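Local coordinates for STIL N-terminal domain-containing protein (Trichoplax adhaerens, PDB 5OI9) that probably acts in centriole assembly as the N-terminal domain of a STIL protein, a family whose binding to CEP85 supports PLK4 activation, at residues 271-274 against 275-279; 150-153 against 154-158; 207-210 against 211-214. All coordinates share one frame; numbering follows the deposited sequence.

Contact 1. Residues 271-274 against 275-279; sequences YVWS and ACMRY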
ATOM      1  N   TYR A 271       4.063   6.515  -3.946  1.00 13.22           N
ATOM      2  CA  TYR A 271       4.583   6.850  -2.625  1.00 15.37           C
ATOM      3  C   TYR A 271       4.187   8.263  -2.207  1.00 14.68           C
ATOM      4  O   TYR A 271       3.991   8.520  -1.014  1.00 12.92           O
ATOM      5  CB  TYR A 271       6.105   6.699  -2.605  1.00 10.76           C
ATOM      6  CG  TYR A 271       6.741   7.020  -1.270  1.00 12.47           C
ATOM      7  CD1 TYR A 271       6.847   6.050  -0.280  1.00 13.71           C
ATOM      8  CD2 TYR A 271       7.243   8.288  -1.002  1.00 11.55           C
ATOM      9  CE1 TYR A 271       7.427   6.335   0.939  1.00 13.03           C
ATOM     10  CE2 TYR A 271       7.827   8.581   0.215  1.00 14.55           C
ATOM     11  CZ  TYR A 271       7.916   7.600   1.183  1.00 16.46           C
ATOM     12  OH  TYR A 271       8.499   7.883   2.395  1.00 15.41           O
ATOM     13  N   VAL A 272       4.075   9.186  -3.165  1.00 12.50           N
ATOM     14  CA  VAL A 272       3.693  10.558  -2.841  1.00 16.96           C
ATOM     15  C   VAL A 272       2.266  10.601  -2.309  1.00 12.49           C
ATOM     16  O   VAL A 272       1.990  11.208  -1.268  1.00 12.10           O
ATOM     17  CB  VAL A 272       3.861  11.466  -4.073  1.00 14.70           C
ATOM     18  CG1 VAL A 272       3.372  12.874  -3.764  1.00 14.30           C
ATOM     19  CG2 VAL A 272       5.314  11.483  -4.521  1.00 13.35           C
ATOM     20  N   TRP A 273       1.339   9.963  -3.026  1.00 10.07           N
ATOM     21  CA  TRP A 273      -0.033   9.845  -2.547  1.00 12.31           C
ATOM     22  C   TRP A 273      -0.084   9.164  -1.185  1.00  9.98           C
ATOM     23  O   TRP A 273      -0.876   9.552  -0.318  1.00 11.70           O
ATOM     24  CB  TRP A 273      -0.866   9.076  -3.569  1.00 10.96           C
ATOM     25  CG  TRP A 273      -2.283   8.809  -3.165  1.00 13.48           C
ATOM     26  CD1 TRP A 273      -3.360   9.626  -3.353  1.00 16.55           C
ATOM     27  CD2 TRP A 273      -2.784   7.625  -2.529  1.00 12.81           C
ATOM     28  NE1 TRP A 273      -4.498   9.030  -2.864  1.00 20.45           N
ATOM     29  CE2 TRP A 273      -4.171   7.800  -2.357  1.00 17.18           C
ATOM     30  CE3 TRP A 273      -2.194   6.437  -2.089  1.00 15.51           C
ATOM     31  CZ2 TRP A 273      -4.979   6.831  -1.762  1.00 18.87           C
ATOM     32  CZ3 TRP A 273      -2.997   5.477  -1.495  1.00 15.15           C
ATOM     33  CH2 TRP A 273      -4.373   5.681  -1.337  1.00 15.05           C
ATOM     34  N   SER A 274       0.769   8.155  -0.973  1.00  9.88           N
ATOM     35  CA  SER A 274       0.786   7.451   0.304  1.00  9.32           C
ATOM     36  C   SER A 274       1.201   8.376   1.440  1.00 12.98           C
ATOM     37  O   SER A 274       0.641   8.310   2.542  1.00 11.86           O
ATOM     38  CB  SER A 274       1.721   6.245   0.225  1.00 11.01           C
ATOM     39  OG  SER A 274       1.292   5.329  -0.771  1.00 16.08           O
ATOM     40  N   ALA A 275       2.180   9.250   1.190  1.00 11.28           N
ATOM     41  CA  ALA A 275       2.580  10.217   2.206  1.00 10.09           C
ATOM     42  C   ALA A 275       1.462  11.214   2.485  1.00 10.71           C
ATOM     43  O   ALA A 275       1.210  11.562   3.646  1.00 13.38           O
ATOM     44  CB  ALA A 275       3.855  10.935   1.771  1.00  7.29           C
ATOM     45  N   CYS A 276       0.774  11.675   1.436  1.00 10.53           N
ATOM     46  CA  CYS A 276      -0.354  12.585   1.619  1.00 16.34           C
ATOM     47  C   CYS A 276      -1.448  11.946   2.467  1.00 16.23           C
ATOM     48  O   CYS A 276      -1.969  12.566   3.401  1.00 12.45           O
ATOM     49  CB  CYS A 276      -0.917  13.008   0.261  1.00 15.85           C
ATOM     50  SG  CYS A 276       0.212  13.977  -0.761  1.00 14.66           S
HETATM   51  N   MSE A 277      -1.815  10.705   2.147  1.00 12.59           N
HETATM   52  CA  MSE A 277      -2.838   9.981   2.895  1.00 10.73           C
HETATM   53  C   MSE A 277      -2.445   9.814   4.352  1.00 13.90           C
HETATM   54  O   MSE A 277      -3.248  10.035   5.260  1.00 15.81           O
HETATM   55  CB  MSE A 277      -3.087   8.608   2.270  1.00 16.38           C
HETATM   56  CG  MSE A 277      -3.728   8.681   0.905  1.00 14.57           C
HETATM   57 SE   MSE A 277      -5.478   9.522   0.972  1.00 24.87          SE
HETATM   58  CE  MSE A 277      -6.467   7.993   1.651  1.00 22.49           C
ATOM     59  N   ARG A 278      -1.190   9.419   4.556  1.00 10.46           N
ATOM     60  CA  ARG A 278      -0.674   9.242   5.908  1.00 11.37           C
ATOM     61  C   ARG A 278      -0.757  10.538   6.706  1.00 16.76           C
ATOM     62  O   ARG A 278      -1.131  10.527   7.885  1.00 14.76           O
ATOM     63  CB  ARG A 278       0.764   8.738   5.841  1.00 17.80           C
ATOM     64  CG  ARG A 278       1.398   8.518   7.185  1.00 22.07           C
ATOM     65  CD  ARG A 278       0.751   7.363   7.931  1.00 22.29           C
ATOM     66  NE  ARG A 278       1.352   7.227   9.251  1.00 23.93           N
ATOM     67  CZ  ARG A 278       2.497   6.596   9.481  1.00 23.88           C
ATOM     68  NH1 ARG A 278       3.157   6.033   8.477  1.00 19.82           N
ATOM     69  NH2 ARG A 278       2.981   6.526  10.713  1.00 29.33           N
ATOM     70  N   TYR A 279      -0.413  11.667   6.080  1.00 13.86           N
ATOM     71  CA  TYR A 279      -0.510  12.956   6.763  1.00 14.33           C
ATOM     72  C   TYR A 279      -1.960  13.303   7.085  1.00 14.25           C
ATOM     73  O   TYR A 279      -2.262  13.776   8.188  1.00 12.82           O
ATOM     74  CB  TYR A 279       0.131  14.048   5.905  1.00 11.09           C
ATOM     75  CG  TYR A 279       0.060  15.440   6.496  1.00 13.12           C
ATOM     76  CD1 TYR A 279       0.870  15.807   7.566  1.00  8.73           C
ATOM     77  CD2 TYR A 279      -0.803  16.395   5.972  1.00 12.69           C
ATOM     78  CE1 TYR A 279       0.815  17.081   8.103  1.00 10.88           C
ATOM     79  CE2 TYR A 279      -0.863  17.673   6.500  1.00 10.07           C
ATOM     80  CZ  TYR A 279      -0.055  18.011   7.567  1.00 11.59           C
ATOM     81  OH  TYR A 279      -0.118  19.280   8.099  1.00 11.73           O
TER
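Met277, present as selenomethionine, lies over one face of the Trp273 indole, a CH-pi and Met-aromatic pair spanning one turn of helix 270-281. That helix makes the crossover of a beta-alpha-beta unit between strands 256-264 and 296-302. CG does the touching: it sits 3.5 Å from the centroid of the Trp273 six-membered ring and only 16° off the ring normal. The same Met277 CG lies 3.2 Å from Trp273 O. SE is set obliquely, 4.5 Å from the centroid of the Trp273 five-membered ring. With Trp273 CG anti to its own backbone N (chi1 176°), the indole is turned to this meeting, while Met277 bends at chi2 and chi3 to fold across it. A flat, wide ring and a flexible thioether-like chain suit this buried face, because the chain can follow the surface of the ring. An alanine in place of Trp273 removes that surface and would probably let the Met277 chain shift and leave Ala194 O without its indole donor.

The backbone holds the pair in phase, with Met277 N bonded to Trp273 O at 2.9 Å in a nearly straight bond (N-H...O 167°). Arg278 N reaches Ser274 O at 2.9 Å in the next bond of the helix. Further out, Val272 lies on Leu298 and Leu300, and small Ala275 lets the helix come close to Ile259. Buried Ser274 satisfies its OG with Pro270 O, and at the rim of the indole Trp273 NE1 donates to Ala194 O.

Contact 2. Residues 150-153 against 154-158; sequences TKNL and KLSCD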
ATOM      1  N   THR A 150      -7.737   1.656   7.762  1.00 18.40           N
ATOM      2  CA  THR A 150      -7.740   3.060   8.163  1.00 16.42           C
ATOM      3  C   THR A 150      -7.359   3.239   9.626  1.00 18.40           C
ATOM      4  O   THR A 150      -6.822   4.291   9.997  1.00 16.10           O
ATOM      5  CB  THR A 150      -9.106   3.697   7.903  1.00 18.58           C
ATOM      6  OG1 THR A 150     -10.121   2.968   8.599  1.00 23.68           O
ATOM      7  CG2 THR A 150      -9.416   3.712   6.420  1.00 17.52           C
ATOM      8  N   LYS A 151      -7.636   2.244  10.472  1.00 16.67           N
ATOM      9  CA  LYS A 151      -7.211   2.331  11.865  1.00 17.87           C
ATOM     10  C   LYS A 151      -5.690   2.337  11.971  1.00 19.25           C
ATOM     11  O   LYS A 151      -5.122   3.041  12.814  1.00 17.00           O
ATOM     12  CB  LYS A 151      -7.809   1.177  12.672  1.00 19.39           C
ATOM     13  CG  LYS A 151      -7.475   1.197  14.160  1.00 31.28           C
ATOM     14  CD  LYS A 151      -8.141   0.030  14.878  1.00 30.13           C
ATOM     15  CE  LYS A 151      -7.717  -0.065  16.336  1.00 46.52           C
ATOM     16  NZ  LYS A 151      -8.145   1.122  17.127  1.00 48.11           N
ATOM     17  N   ASN A 152      -5.013   1.568  11.114  1.00 16.39           N
ATOM     18  CA  ASN A 152      -3.556   1.602  11.100  1.00 17.73           C
ATOM     19  C   ASN A 152      -3.041   2.942  10.594  1.00 17.24           C
ATOM     20  O   ASN A 152      -2.060   3.473  11.123  1.00 19.76           O
ATOM     21  CB  ASN A 152      -2.999   0.463  10.248  1.00 15.52           C
ATOM     22  CG  ASN A 152      -1.485   0.526  10.117  1.00 32.53           C
ATOM     23  OD1 ASN A 152      -0.756   0.284  11.079  1.00 31.40           O
ATOM     24  ND2 ASN A 152      -1.005   0.859   8.923  1.00 25.81           N
ATOM     25  N   LEU A 153      -3.692   3.511   9.575  1.00 17.25           N
ATOM     26  CA  LEU A 153      -3.274   4.818   9.077  1.00 14.59           C
ATOM     27  C   LEU A 153      -3.454   5.907  10.130  1.00 18.82           C
ATOM     28  O   LEU A 153      -2.649   6.843  10.202  1.00 20.14           O
ATOM     29  CB  LEU A 153      -4.046   5.173   7.807  1.00 15.83           C
ATOM     30  CG  LEU A 153      -3.708   4.367   6.549  1.00 24.63           C
ATOM     31  CD1 LEU A 153      -4.483   4.901   5.354  1.00 21.57           C
ATOM     32  CD2 LEU A 153      -2.211   4.402   6.282  1.00 19.31           C
ATOM     33  N   LYS A 154      -4.495   5.800  10.959  1.00 17.00           N
ATOM     34  CA  LYS A 154      -4.726   6.809  11.989  1.00 12.61           C
ATOM     35  C   LYS A 154      -3.726   6.696  13.133  1.00 15.79           C
ATOM     36  O   LYS A 154      -3.346   7.715  13.724  1.00 18.17           O
ATOM     37  CB  LYS A 154      -6.148   6.698  12.538  1.00 15.07           C
ATOM     38  CG  LYS A 154      -7.249   7.022  11.542  1.00 21.17           C
ATOM     39  CD  LYS A 154      -8.624   6.696  12.119  1.00 20.54           C
ATOM     40  CE  LYS A 154      -9.718   6.941  11.096  1.00 20.75           C
ATOM     41  NZ  LYS A 154     -11.064   6.661  11.657  1.00 33.91           N
ATOM     42  N   LEU A 155      -3.282   5.481  13.454  1.00 12.89           N
ATOM     43  CA  LEU A 155      -2.552   5.237  14.691  1.00 18.82           C
ATOM     44  C   LEU A 155      -1.089   4.864  14.497  1.00 22.54           C
ATOM     45  O   LEU A 155      -0.351   4.814  15.488  1.00 21.45           O
ATOM     46  CB  LEU A 155      -3.244   4.130  15.502  1.00 17.28           C
ATOM     47  CG  LEU A 155      -4.677   4.435  15.947  1.00 17.64           C
ATOM     48  CD1 LEU A 155      -5.291   3.240  16.670  1.00 21.51           C
ATOM     49  CD2 LEU A 155      -4.709   5.672  16.828  1.00 18.91           C
ATOM     50  N   SER A 156      -0.647   4.600  13.271  1.00 17.94           N
ATOM     51  CA  SER A 156       0.730   4.176  13.052  1.00 20.60           C
ATOM     52  C   SER A 156       1.711   5.286  13.410  1.00 20.98           C
ATOM     53  O   SER A 156       1.440   6.471  13.195  1.00 18.37           O
ATOM     54  CB  SER A 156       0.938   3.759  11.597  1.00 19.35           C
ATOM     55  OG  SER A 156       2.298   3.457  11.344  1.00 25.88           O
ATOM     56  N   CYS A 157       2.859   4.890  13.958  1.00 17.95           N
ATOM     57  CA  CYS A 157       3.952   5.809  14.256  1.00 23.44           C
ATOM     58  C   CYS A 157       5.169   5.570  13.369  1.00 26.84           C
ATOM     59  O   CYS A 157       6.226   6.159  13.614  1.00 28.33           O
ATOM     60  CB  CYS A 157       4.358   5.695  15.729  1.00 23.90           C
ATOM     61  SG  CYS A 157       3.071   6.125  16.928  1.00 27.83           S
ATOM     62  N   ASP A 158       5.046   4.727  12.348  1.00 22.27           N
ATOM     63  CA  ASP A 158       6.174   4.308  11.529  1.00 24.23           C
ATOM     64  C   ASP A 158       6.290   5.160  10.270  1.00 19.66           C
ATOM     65  O   ASP A 158       5.422   5.974   9.952  1.00 19.16           O
ATOM     66  CB  ASP A 158       6.043   2.830  11.150  1.00 24.63           C
ATOM     67  CG  ASP A 158       6.129   1.909  12.351  1.00 35.91           C
ATOM     68  OD1 ASP A 158       6.768   2.295  13.354  1.00 42.57           O
ATOM     69  OD2 ASP A 158       5.561   0.799  12.289  1.00 40.94           O
TER
HETATM   70  O   HOH W   1      -0.242   7.508  11.781  1.00 24.56           O
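Lys154 N donates to Thr150 O at 2.9 Å, one of the backbone bonds that close helix 139-155 at its C-terminal end. Leu155 N makes two weak bonds, to Lys151 O at 3.1 Å and to Asn152 O at 3.3 Å. Ser156, the first residue to leave helical angles, still gives its N to Asn152 O at 2.8 Å.

Side-chain bonding takes over beyond the last turn. Ser156 OG accepts Asp158 N at 3.2 Å along an almost straight line (170°), an ST turn for which chi1 of 175° sets the hydroxyl beside the carbonyl carbon.

Aliphatic chains add van der Waals contacts. Leu155 CD1 lies 3.9 Å from Lys151 CG, with Lys151 NZ beside it, while extended Lys154 rests its CG against Thr150 O at 3.2 Å. Leu153 turns inward onto Met165 and Tyr281, where its branched apolar end suits the buried side; Lys154 runs along Tyr281, and Lys151 keeps to solvent.

At the helix end, then, Lys151 O has a weak bond, Asn152 O a sound one besides a weak one, and Leu153 O a water at 3.0 Å. The serine hydroxyl, as acceptor of Asp158 N, is consistent with holding the turn that leads the chain away.

Contact 3. Residues 207-210 against 211-214; sequences VPTA and LARS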
ATOM      1  N   VAL A 207      13.967  27.163   5.747  1.00 15.09           N
ATOM      2  CA  VAL A 207      15.078  27.418   6.672  1.00 13.81           C
ATOM      3  C   VAL A 207      16.211  26.444   6.368  1.00 19.53           C
ATOM      4  O   VAL A 207      15.981  25.218   6.327  1.00 19.02           O
ATOM      5  CB  VAL A 207      14.608  27.276   8.130  1.00 18.29           C
ATOM      6  CG1 VAL A 207      15.711  27.689   9.093  1.00 15.92           C
ATOM      7  CG2 VAL A 207      13.349  28.096   8.364  1.00 19.67           C
ATOM      8  N   PRO A 208      17.440  26.916   6.145  1.00 16.09           N
ATOM      9  CA  PRO A 208      18.530  26.027   5.698  1.00 15.94           C
ATOM     10  C   PRO A 208      19.138  25.205   6.832  1.00 17.58           C
ATOM     11  O   PRO A 208      20.331  25.295   7.137  1.00 17.56           O
ATOM     12  CB  PRO A 208      19.528  27.021   5.090  1.00 18.25           C
ATOM     13  CG  PRO A 208      19.328  28.268   5.876  1.00 15.13           C
ATOM     14  CD  PRO A 208      17.860  28.328   6.202  1.00 17.58           C
ATOM     15  N   THR A 209      18.311  24.373   7.461  1.00 17.21           N
ATOM     16  CA  THR A 209      18.810  23.423   8.444  1.00 21.09           C
ATOM     17  C   THR A 209      19.607  22.318   7.746  1.00 18.24           C
ATOM     18  O   THR A 209      19.675  22.237   6.516  1.00 16.32           O
ATOM     19  CB  THR A 209      17.658  22.830   9.251  1.00 17.40           C
ATOM     20  OG1 THR A 209      16.774  22.120   8.373  1.00 17.41           O
ATOM     21  CG2 THR A 209      16.883  23.927   9.961  1.00 17.79           C
ATOM     22  N   ALA A 210      20.211  21.445   8.556  1.00 14.73           N
ATOM     23  CA  ALA A 210      21.047  20.382   8.003  1.00 24.06           C
ATOM     24  C   ALA A 210      20.236  19.435   7.124  1.00 17.93           C
ATOM     25  O   ALA A 210      20.719  18.980   6.081  1.00 20.45           O
ATOM     26  CB  ALA A 210      21.732  19.612   9.132  1.00 21.77           C
ATOM     27  N   LEU A 211      19.001  19.131   7.526  1.00 18.85           N
ATOM     28  CA  LEU A 211      18.151  18.264   6.714  1.00 15.15           C
ATOM     29  C   LEU A 211      17.799  18.925   5.386  1.00 17.86           C
ATOM     30  O   LEU A 211      17.865  18.285   4.330  1.00 16.29           O
ATOM     31  CB  LEU A 211      16.885  17.898   7.488  1.00 15.91           C
ATOM     32  CG  LEU A 211      15.849  17.079   6.718  1.00 14.73           C
ATOM     33  CD1 LEU A 211      16.429  15.738   6.296  1.00 14.06           C
ATOM     34  CD2 LEU A 211      14.589  16.888   7.546  1.00 15.35           C
ATOM     35  N   ALA A 212      17.421  20.205   5.421  1.00 12.69           N
ATOM     36  CA  ALA A 212      17.116  20.926   4.188  1.00 15.57           C
ATOM     37  C   ALA A 212      18.329  21.006   3.269  1.00 16.58           C
ATOM     38  O   ALA A 212      18.187  20.940   2.043  1.00 15.65           O
ATOM     39  CB  ALA A 212      16.603  22.329   4.508  1.00 17.08           C
ATOM     40  N   ARG A 213      19.527  21.139   3.841  1.00 16.31           N
ATOM     41  CA  ARG A 213      20.730  21.248   3.019  1.00 21.73           C
ATOM     42  C   ARG A 213      21.094  19.913   2.381  1.00 18.06           C
ATOM     43  O   ARG A 213      21.582  19.874   1.244  1.00 23.08           O
ATOM     44  CB  ARG A 213      21.894  21.778   3.858  1.00 18.52           C
ATOM     45  CG  ARG A 213      22.024  23.292   3.842  1.00 25.09           C
ATOM     46  CD  ARG A 213      23.163  23.788   4.728  1.00 24.86           C
ATOM     47  NE  ARG A 213      22.730  24.015   6.103  1.00 37.38           N
ATOM     48  CZ  ARG A 213      23.180  23.340   7.155  1.00 26.67           C
ATOM     49  NH1 ARG A 213      24.095  22.393   6.999  1.00 23.93           N
ATOM     50  NH2 ARG A 213      22.718  23.621   8.365  1.00 22.94           N
ATOM     51  N   SER A 214      20.867  18.806   3.091  1.00 20.47           N
ATOM     52  CA  SER A 214      21.193  17.499   2.527  1.00 23.20           C
ATOM     53  C   SER A 214      20.191  17.081   1.459  1.00 20.35           C
ATOM     54  O   SER A 214      20.548  16.342   0.533  1.00 25.81           O
ATOM     55  CB  SER A 214      21.264  16.447   3.636  1.00 24.32           C
ATOM     56  OG  SER A 214      20.010  16.296   4.275  1.00 31.16           O
TER
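Arg213 grips the carbonyl of Pro208 side-on, and both of the nitrogens it uses point at one oxygen. NE donates to Pro208 O at 2.9 Å and NH2 donates to Pro208 O at 3.2 Å. The oxygen lies close to the guanidinium plane, but NE stands well above the carbonyl plane, 47° out of it. This folds the arginine back over the start of helix 210-216, where Thr209 is at the N-cap position and Pro208 centres an inverse gamma turn, a sharp bend that suits the restricted ring of proline. One guanidinium face covers Thr209 O, 3.4 Å from the plane, and Ala210 CA beside it. The same Thr209 O takes Arg213 N at 2.9 Å, so the main chain of the arginine closes the first turn while its side chain ties the preceding loop to it.

The compact part is made by Ala212 and Leu211. Ala212, the buried residue here, puts CB 3.5 Å from Val207 O, and its small methyl suits that close approach. The solvent side, with Pro208, Ala210, Arg213 and Ser214 exposed, is held by hydrogen bonds rather than by packing. Arg213 and residues 207-210 touch crystal neighbours, so the pose may owe something to the lattice. Ser214, with chi1 of 63°, turns its OG back to donate to Leu211 O at 2.9 Å, the usual way for a helical serine to satisfy its hydroxyl.

Inward, Leu211 rests on Leu243 and Leu245 and Thr209 on Leu242, while Val207 is bonded through the backbone to Leu241, so the loop and, through Leu211, the short helix pack on strand 241-245, an outermost strand of the seven-stranded sheet.

Along the chain contact 2 comes first, then contact 3, then contact 1. Contacts 1 and 2 have centres 12 Å apart and touch: Arg278 NH2 of helix 270-281 bonds to Asp158 O, and more weakly to Ser156 O, just past helix 139-155. Helix 270-281 crosses over between neighbouring strands of the seven-stranded sheet, whereas helix 139-155 joins strands 118-126 and 167-176 of the larger nine-stranded sheet, so this junction ties the two sheet systems together near the middle of the domain. Contact 3 belongs to the seven-stranded side but lies at its edge, its centre about 22 Å from that of contact 1 and about 28 Å from that of contact 2, touching neither.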